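Local coordinates for peptidase M16 domain protein (Alicyclobacillus acidocaldarius subsp. acidocaldarius DSM 446, PDB 4XEA), which probably hydrolyses peptide bonds as a metal-dependent peptidase of family M16, and in this crystal holds a nickel ion and a sodium ion, at residues A[37-42]-A[57-62]; A[62-67]-A[95-100]; A[185-190]-A[224-229]. All blocks are in the same frame, centred on the assembly; numbering follows the deposited sequence.

How the contacts relate
Followed from the N terminus, the three contacts lie in series, without nesting or crossing. Contact 1 closes the loop from 37-42 to 57-62, bringing the exit of strand 31-37 against the start of metal-binding helix 59-66. Contact 2 opens at Phe62, shared with contact 1, and closes the longer loop from 62-67 to 95-100, laying the rest of that helix beside strand 95-101. Contact 3 closes a later loop, from the C-terminal end of helix 178-188 to 224-229. Probable hydrogen bonds from Thr95 OG1 to Tyr39 O and Arg228 NH2 to Arg38 O, with Phe188 stacked on Tyr39, join helices 59-66 and 178-188 to the six-stranded sheet (strand 95-101) and the three-stranded sheet (strand 227-229).

Contact 1 (A[37-42]-A[57-62]); sequences TRYGSV and DGIAHF. With NI (nickel (II) ion), chain C.
The ring of Tyr39 is covered on both faces: Ala60 CB stands 3.9 Å above its plane on one, and the ring of Phe188, from helix 178-188, stacks on the other. Near the plane, at the ring's edge, sits Ile59 CG2, 3.4 Å from Tyr39 OH. Ile59 and Ala60 open helix 59-66, which carries the HXXEH motif of M16 peptidases, His61 being its first histidine. The imidazole of His61 has CG anti to the backbone N (chi1 167°), which sends the ring away from 37-42; NE2 lies 2.2 Å from the nickel, and the ring meets that of His65 at about 60°.

Tyr39 reaches the helix because its CG is also anti to the backbone N. Ala60 CB then lies 4.2 Å from the ring centroid and 24° off the normal, a CH-pi contact displaced toward the rim at CE2. The same methyl abuts the main chain, 3.4 Å from Gly40 C. An alanine here in place of Tyr39 would remove the ring between Ala60 and Phe188 and would probably loosen the packing of helix 59-66 against the 37-42 loop and helix 178-188.

Polar traffic between the segments runs through water, since no direct hydrogen bond crosses. One water accepts from Ala60 N, in the first helical turn, and donates to Gly40 O. A second accepts from Gly58 N, at the N-cap position, and donates to Ser41 O. Asp57 is paired through OD2 with Arg44 in a salt bridge. Its OD1 receives a third water at 2.7 Å, and that water's other hydrogen bond goes to Ser41 O at 2.8 Å, giving this carbonyl oxygen two water donors.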
# COMPACT_ATOMS: atom_id res chain seq x y z
N THR A 37 -22.87 5.59 -2.87
CA THR A 37 -24.29 5.25 -2.68
C THR A 37 -24.44 4.15 -1.64
O THR A 37 -23.63 3.23 -1.58
CB THR A 37 -24.97 4.83 -3.99
OG1 THR A 37 -26.31 4.40 -3.74
CG2 THR A 37 -24.19 3.71 -4.63
N ARG A 38 -25.48 4.29 -0.80
CA ARG A 38 -25.89 3.25 0.15
C ARG A 38 -26.62 2.09 -0.59
O ARG A 38 -27.84 1.88 -0.44
CB ARG A 38 -26.80 3.85 1.21
CG ARG A 38 -27.04 2.97 2.41
CD ARG A 38 -27.99 3.62 3.43
NE ARG A 38 -27.52 4.88 4.06
CZ ARG A 38 -27.84 6.12 3.68
NH1 ARG A 38 -28.58 6.35 2.59
NH2 ARG A 38 -27.38 7.16 4.39
N TYR A 39 -25.82 1.35 -1.32
CA TYR A 39 -26.25 0.23 -2.16
C TYR A 39 -25.02 -0.61 -2.46
O TYR A 39 -24.01 -0.10 -2.97
CB TYR A 39 -26.84 0.75 -3.45
CG TYR A 39 -27.29 -0.34 -4.41
CD1 TYR A 39 -28.10 -1.38 -3.99
CD2 TYR A 39 -26.91 -0.32 -5.75
CE1 TYR A 39 -28.53 -2.37 -4.85
CE2 TYR A 39 -27.35 -1.31 -6.63
CZ TYR A 39 -28.18 -2.31 -6.18
OH TYR A 39 -28.63 -3.27 -7.04
N GLY A 40 -25.06 -1.90 -2.14
CA GLY A 40 -23.94 -2.77 -2.47
C GLY A 40 -24.38 -4.16 -2.82
O GLY A 40 -25.56 -4.38 -3.06
N SER A 41 -23.43 -5.10 -2.77
CA SER A 41 -23.67 -6.47 -3.23
C SER A 41 -24.74 -7.20 -2.44
O SER A 41 -25.40 -8.10 -3.00
CB SER A 41 -22.38 -7.31 -3.25
OG SER A 41 -21.82 -7.51 -1.95
N VAL A 42 -24.92 -6.83 -1.17
CA VAL A 42 -25.85 -7.57 -0.33
C VAL A 42 -27.31 -7.11 -0.44
O VAL A 42 -28.18 -7.76 0.11
CB VAL A 42 -25.42 -7.71 1.14
CG1 VAL A 42 -24.02 -8.42 1.22
CG2 VAL A 42 -25.49 -6.37 1.89
N ASP A 57 -27.99 -11.78 -8.09
CA ASP A 57 -26.79 -11.23 -7.51
C ASP A 57 -25.90 -10.60 -8.57
O ASP A 57 -25.83 -11.07 -9.70
CB ASP A 57 -26.05 -12.32 -6.73
CG ASP A 57 -26.74 -12.64 -5.40
OD1 ASP A 57 -27.25 -11.70 -4.74
OD2 ASP A 57 -26.80 -13.82 -5.03
N GLY A 58 -25.23 -9.50 -8.20
CA GLY A 58 -24.26 -8.89 -9.09
C GLY A 58 -24.58 -7.49 -9.53
O GLY A 58 -23.77 -6.89 -10.22
N ILE A 59 -25.73 -6.93 -9.14
CA ILE A 59 -26.18 -5.70 -9.78
C ILE A 59 -25.41 -4.48 -9.37
O ILE A 59 -25.06 -3.70 -10.26
CB ILE A 59 -27.73 -5.47 -9.70
CG1 ILE A 59 -28.41 -6.54 -10.55
CG2 ILE A 59 -28.09 -4.08 -10.28
CD1 ILE A 59 -29.94 -6.44 -10.61
N ALA A 60 -25.14 -4.30 -8.08
CA ALA A 60 -24.33 -3.17 -7.62
C ALA A 60 -23.04 -3.06 -8.44
O ALA A 60 -22.67 -1.98 -8.93
CB ALA A 60 -24.03 -3.25 -6.12
N HIS A 61 -22.40 -4.20 -8.64
CA HIS A 61 -21.08 -4.27 -9.30
C HIS A 61 -21.18 -4.10 -10.82
O HIS A 61 -20.31 -3.50 -11.45
CB HIS A 61 -20.43 -5.58 -8.91
CG HIS A 61 -19.25 -5.93 -9.72
ND1 HIS A 61 -19.33 -6.78 -10.81
CD2 HIS A 61 -17.96 -5.52 -9.65
CE1 HIS A 61 -18.14 -6.90 -11.35
NE2 HIS A 61 -17.29 -6.17 -10.66
N PHE A 62 -22.25 -4.64 -11.41
CA PHE A 62 -22.56 -4.41 -12.83
C PHE A 62 -22.73 -2.89 -13.11
O PHE A 62 -22.15 -2.33 -14.06
CB PHE A 62 -23.83 -5.19 -13.19
CG PHE A 62 -23.97 -5.54 -14.65
CD1 PHE A 62 -24.07 -4.56 -15.61
CD2 PHE A 62 -24.07 -6.87 -15.05
CE1 PHE A 62 -24.22 -4.89 -16.96
CE2 PHE A 62 -24.22 -7.20 -16.39
CZ PHE A 62 -24.29 -6.22 -17.33
NI NI C . -15.36 -5.51 -11.55
O HOH W 1 -26.33 -5.65 -5.64
O HOH W 2 -24.64 -8.50 -5.75
O HOH W 3 -27.46 -9.06 -4.62
O HOH W 4 -13.17 -4.61 -12.12

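Contact 2 (A[62-67]-A[95-100]); sequences FLEHKM and TAYYFS. With NA (sodium ion), chain B; NI (nickel (II) ion), chain C.
Strand 95-100 and helix 62-66 run nearly parallel, 18° apart with their axes 9.6 Å from each other, and side chains at the start of the strand make the contact. Thr95 comes first. Its CG2, anti to the backbone N, lies 4.0 Å from Glu64 CB, while OG1 is hydrogen-bonded to Tyr39 O. Two residues on, Tyr97 does most of the work. With CG anti to the carbonyl carbon (chi1 -54°), its ring extends to the helix until OH comes 3.3 Å from Glu64 CA. Met67, present as selenomethionine, crosses this ring at about a right angle. Its CB lies 3.6 Å from Tyr97 CE1, and the bends at chi2 and chi3 bring the CE methyl round to 3.6 Å from Tyr97 OH. That hydroxyl has its polar partner in Tyr189 OH. Met67 O, 2.5 Å from the sodium, shares that ion with Phe115 O and Ser118 O.

No hydrogen bond crosses between the segments; the polar groups of these residues have their partners elsewhere. His65 points away from the strand, binding nickel through NE2 at 2.2 Å; Glu129 OE1, bonded to ND1, would probably polarise the imidazole. Apolar packing thus holds only the root of Glu64, at the glutamate position of HXXEH that supplies the general base in M16 relatives, while its carboxylate is turned to Thr90 through OE1.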
# COMPACT_ATOMS: atom_id res chain seq x y z
N PHE A 62 -22.25 -4.64 -11.41
CA PHE A 62 -22.56 -4.41 -12.83
C PHE A 62 -22.73 -2.89 -13.11
O PHE A 62 -22.15 -2.33 -14.06
CB PHE A 62 -23.83 -5.19 -13.19
CG PHE A 62 -23.97 -5.54 -14.65
CD1 PHE A 62 -24.07 -4.56 -15.61
CD2 PHE A 62 -24.07 -6.87 -15.05
CE1 PHE A 62 -24.22 -4.89 -16.96
CE2 PHE A 62 -24.22 -7.20 -16.39
CZ PHE A 62 -24.29 -6.22 -17.33
N LEU A 63 -23.51 -2.22 -12.27
CA LEU A 63 -23.70 -0.76 -12.40
C LEU A 63 -22.35 -0.02 -12.27
O LEU A 63 -22.08 0.92 -13.02
CB LEU A 63 -24.70 -0.23 -11.38
CG LEU A 63 -26.16 -0.65 -11.55
CD1 LEU A 63 -26.96 -0.10 -10.38
CD2 LEU A 63 -26.73 -0.13 -12.93
N GLU A 64 -21.49 -0.50 -11.36
CA GLU A 64 -20.17 0.11 -11.20
C GLU A 64 -19.40 0.05 -12.49
O GLU A 64 -18.78 1.04 -12.88
CB GLU A 64 -19.38 -0.56 -10.07
CG GLU A 64 -17.97 0.04 -9.85
CD GLU A 64 -16.92 -1.05 -9.61
OE1 GLU A 64 -17.10 -1.86 -8.69
OE2 GLU A 64 -15.96 -1.12 -10.37
N HIS A 65 -19.42 -1.10 -13.15
CA HIS A 65 -18.71 -1.24 -14.39
C HIS A 65 -19.27 -0.29 -15.46
O HIS A 65 -18.52 0.28 -16.25
CB HIS A 65 -18.82 -2.67 -14.91
CG HIS A 65 -17.69 -3.55 -14.49
ND1 HIS A 65 -16.83 -4.13 -15.39
CD2 HIS A 65 -17.27 -3.92 -13.26
CE1 HIS A 65 -15.94 -4.85 -14.73
NE2 HIS A 65 -16.18 -4.74 -13.44
N LYS A 66 -20.59 -0.16 -15.49
CA LYS A 66 -21.27 0.55 -16.57
C LYS A 66 -21.41 2.04 -16.31
O LYS A 66 -21.76 2.81 -17.21
CB LYS A 66 -22.63 -0.11 -16.83
CG LYS A 66 -22.55 -1.47 -17.62
CD LYS A 66 -21.55 -1.48 -18.79
CE LYS A 66 -21.79 -0.41 -19.88
NZ LYS A 66 -20.63 -0.28 -20.84
N MSE A 67 -21.09 2.46 -15.09
CA MSE A 67 -21.20 3.86 -14.72
C MSE A 67 -20.27 4.75 -15.55
O MSE A 67 -20.59 5.92 -15.77
CB MSE A 67 -20.88 4.08 -13.23
CG MSE A 67 -21.41 5.39 -12.67
SE MSE A 67 -23.39 5.48 -12.86
CE MSE A 67 -23.81 3.75 -12.06
N THR A 95 -21.35 1.36 -2.91
CA THR A 95 -20.57 1.52 -4.12
C THR A 95 -20.02 2.94 -4.11
O THR A 95 -20.76 3.91 -3.81
CB THR A 95 -21.43 1.32 -5.41
OG1 THR A 95 -22.25 0.14 -5.30
CG2 THR A 95 -20.54 1.19 -6.64
N ALA A 96 -18.73 3.06 -4.42
CA ALA A 96 -18.00 4.33 -4.34
C ALA A 96 -17.28 4.67 -5.65
O ALA A 96 -16.67 3.79 -6.29
CB ALA A 96 -16.98 4.29 -3.21
N TYR A 97 -17.35 5.97 -5.99
CA TYR A 97 -16.68 6.61 -7.13
C TYR A 97 -15.79 7.74 -6.60
O TYR A 97 -16.24 8.58 -5.80
CB TYR A 97 -17.72 7.13 -8.13
CG TYR A 97 -18.69 6.04 -8.58
CD1 TYR A 97 -18.40 5.26 -9.69
CD2 TYR A 97 -19.83 5.73 -7.82
CE1 TYR A 97 -19.22 4.23 -10.07
CE2 TYR A 97 -20.69 4.69 -8.22
CZ TYR A 97 -20.37 3.94 -9.34
OH TYR A 97 -21.17 2.91 -9.75
N TYR A 98 -14.51 7.77 -7.01
CA TYR A 98 -13.60 8.72 -6.38
C TYR A 98 -12.49 9.15 -7.30
O TYR A 98 -12.13 8.41 -8.22
CB TYR A 98 -13.03 8.11 -5.10
CG TYR A 98 -12.24 6.81 -5.29
CD1 TYR A 98 -10.86 6.84 -5.39
CD2 TYR A 98 -12.88 5.57 -5.35
CE1 TYR A 98 -10.12 5.66 -5.55
CE2 TYR A 98 -12.15 4.38 -5.50
CZ TYR A 98 -10.77 4.44 -5.59
OH TYR A 98 -10.04 3.30 -5.78
N PHE A 99 -11.99 10.38 -7.10
CA PHE A 99 -10.84 10.85 -7.81
C PHE A 99 -9.85 11.44 -6.84
O PHE A 99 -10.17 11.79 -5.70
CB PHE A 99 -11.22 11.88 -8.92
CG PHE A 99 -11.63 13.25 -8.42
CD1 PHE A 99 -10.68 14.18 -8.02
CD2 PHE A 99 -12.97 13.62 -8.41
CE1 PHE A 99 -11.06 15.44 -7.57
CE2 PHE A 99 -13.36 14.89 -7.97
CZ PHE A 99 -12.41 15.80 -7.54
N SER A 100 -8.62 11.54 -7.29
CA SER A 100 -7.66 12.41 -6.65
C SER A 100 -6.92 13.23 -7.73
O SER A 100 -6.70 12.77 -8.84
CB SER A 100 -6.71 11.60 -5.82
OG SER A 100 -5.86 10.87 -6.66
NA NA B . -22.56 7.40 -15.92
NI NI C . -15.36 -5.51 -11.55
O HOH W 5 -22.98 5.49 -17.54
O HOH W 6 -21.97 8.68 -17.76
O HOH W 4 -13.17 -4.61 -12.12

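Contact 3 (A[185-190]-A[224-229])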
# COMPACT_ATOMS: atom_id res chain seq x y z
N TYR A 185 -30.68 1.24 -10.51
CA TYR A 185 -30.03 2.53 -10.64
C TYR A 185 -31.00 3.65 -10.23
O TYR A 185 -30.62 4.56 -9.49
CB TYR A 185 -29.51 2.79 -12.07
CG TYR A 185 -28.91 4.16 -12.25
CD1 TYR A 185 -29.63 5.20 -12.87
CD2 TYR A 185 -27.63 4.44 -11.80
CE1 TYR A 185 -29.08 6.45 -13.00
CE2 TYR A 185 -27.08 5.67 -11.93
CZ TYR A 185 -27.79 6.67 -12.53
OH TYR A 185 -27.22 7.89 -12.65
N ASP A 186 -32.24 3.59 -10.71
CA ASP A 186 -33.21 4.63 -10.38
C ASP A 186 -33.52 4.61 -8.88
O ASP A 186 -33.68 5.67 -8.28
CB ASP A 186 -34.52 4.53 -11.22
CG ASP A 186 -34.35 5.04 -12.66
OD1 ASP A 186 -33.35 5.74 -13.03
OD2 ASP A 186 -35.28 4.74 -13.45
N THR A 187 -33.54 3.43 -8.26
CA THR A 187 -33.89 3.31 -6.86
C THR A 187 -32.77 3.80 -5.94
O THR A 187 -33.03 4.49 -4.95
CB THR A 187 -34.23 1.87 -6.50
OG1 THR A 187 -35.33 1.43 -7.31
CG2 THR A 187 -34.60 1.70 -5.00
N PHE A 188 -31.52 3.42 -6.25
CA PHE A 188 -30.42 3.57 -5.31
C PHE A 188 -29.48 4.70 -5.60
O PHE A 188 -28.72 5.09 -4.74
CB PHE A 188 -29.62 2.26 -5.20
CG PHE A 188 -30.37 1.16 -4.50
CD1 PHE A 188 -30.96 0.13 -5.22
CD2 PHE A 188 -30.50 1.15 -3.12
CE1 PHE A 188 -31.67 -0.89 -4.59
CE2 PHE A 188 -31.17 0.12 -2.46
CZ PHE A 188 -31.76 -0.91 -3.19
N TYR A 189 -29.53 5.24 -6.81
CA TYR A 189 -28.62 6.32 -7.19
C TYR A 189 -29.27 7.68 -7.11
O TYR A 189 -28.74 8.65 -7.62
CB TYR A 189 -28.04 6.06 -8.57
CG TYR A 189 -26.84 5.16 -8.53
CD1 TYR A 189 -26.98 3.79 -8.31
CD2 TYR A 189 -25.55 5.67 -8.72
CE1 TYR A 189 -25.88 2.93 -8.26
CE2 TYR A 189 -24.44 4.83 -8.70
CZ TYR A 189 -24.61 3.46 -8.44
OH TYR A 189 -23.54 2.60 -8.44
N HIS A 190 -30.41 7.77 -6.43
CA HIS A 190 -31.00 9.04 -6.14
C HIS A 190 -30.13 9.79 -5.14
O HIS A 190 -29.56 9.19 -4.25
CB HIS A 190 -32.43 8.87 -5.56
CG HIS A 190 -33.18 10.16 -5.50
ND1 HIS A 190 -33.04 11.05 -4.46
CD2 HIS A 190 -34.06 10.72 -6.36
CE1 HIS A 190 -33.81 12.10 -4.68
NE2 HIS A 190 -34.45 11.93 -5.82
N PRO A 224 -37.05 7.97 -3.96
CA PRO A 224 -37.56 6.63 -3.64
C PRO A 224 -37.43 6.26 -2.14
O PRO A 224 -36.44 6.57 -1.49
CB PRO A 224 -36.68 5.71 -4.48
CG PRO A 224 -36.06 6.62 -5.52
CD PRO A 224 -35.88 7.92 -4.85
N ALA A 225 -38.49 5.64 -1.62
CA ALA A 225 -38.51 4.99 -0.32
C ALA A 225 -37.99 3.56 -0.55
O ALA A 225 -38.44 2.88 -1.45
CB ALA A 225 -39.95 4.96 0.24
N ILE A 226 -37.08 3.09 0.30
CA ILE A 226 -36.50 1.78 0.16
C ILE A 226 -36.72 1.00 1.45
O ILE A 226 -36.33 1.48 2.50
CB ILE A 226 -35.01 1.92 -0.11
CG1 ILE A 226 -34.76 2.74 -1.41
CG2 ILE A 226 -34.31 0.50 -0.12
CD1 ILE A 226 -33.30 3.19 -1.56
N GLU A 227 -37.40 -0.14 1.40
CA GLU A 227 -37.43 -1.06 2.56
C GLU A 227 -36.36 -2.16 2.24
O GLU A 227 -36.52 -2.90 1.27
CB GLU A 227 -38.78 -1.71 2.77
CG GLU A 227 -38.81 -2.61 3.99
CD GLU A 227 -40.01 -3.45 4.12
OE1 GLU A 227 -40.76 -3.56 3.17
OE2 GLU A 227 -40.21 -4.03 5.20
N ARG A 228 -35.33 -2.27 3.06
CA ARG A 228 -34.26 -3.25 2.82
C ARG A 228 -34.76 -4.62 3.30
O ARG A 228 -35.23 -4.73 4.43
CB ARG A 228 -32.99 -2.88 3.59
CG ARG A 228 -32.56 -1.43 3.48
CD ARG A 228 -31.48 -1.20 2.52
NE ARG A 228 -31.30 0.22 2.20
CZ ARG A 228 -30.40 0.65 1.33
NH1 ARG A 228 -29.58 -0.24 0.78
NH2 ARG A 228 -30.29 1.95 1.05
N LEU A 229 -34.71 -5.63 2.43
CA LEU A 229 -35.22 -6.95 2.78
C LEU A 229 -34.10 -8.01 2.85
O LEU A 229 -33.41 -8.26 1.84
CB LEU A 229 -36.28 -7.38 1.77
CG LEU A 229 -37.50 -6.45 1.69
CD1 LEU A 229 -38.37 -6.84 0.50
CD2 LEU A 229 -38.32 -6.49 3.03
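Ile226 is the hub of this contact. Its CD1 rests 3.6 Å from Thr187 O and 3.8 Å from Phe188 CD2, at the C-terminal end of helix 178-188, while CG1 meets Thr187 CG2 at 3.7 Å. The CG1 branch is anti to the carbonyl carbon, and the isoleucine side chain crosses both helix residues obliquely. On one flank, Pro224 puts CG 3.7 Å from Thr187 O and CD 3.6 Å from His190 CG, so the proline ring spans from the last helical turn to His190, just beyond it. On the other flank, Arg228 and Phe188 approach tip to tip. Phe188 CE2 lies over one face of the guanidinium, 3.6 Å from NH1, whereas Arg228 CZ lies in the plane of the phenyl ring at its edge. With the two planes 58° apart, this is not a parallel stack.

No hydrogen bond crosses between the segments; bonds outside them hold the Arg228 guanidinium and the His190 ring in place. The guanidinium, reached through a chain bent at chi2 (-100°), is held by a salt bridge from NH1 to Asp43 and by a hydrogen bond from NH2 to Arg38 O. His190 is bonded at both ring nitrogens, NE2 with Lys221 O and ND1 with Ser192 OG, which sets the rotation of the imidazole beside Pro224. Backbone bonds of Glu227 with Arg47 and Leu229 with Ala45 place strand 227-229 at the rim of a three-stranded antiparallel sheet. The arrangement is thus the C-terminal end of a helix packed against the segment that leads into an edge strand, within the alpha/beta lobe of the M16 fold that also carries the HXXEH helix.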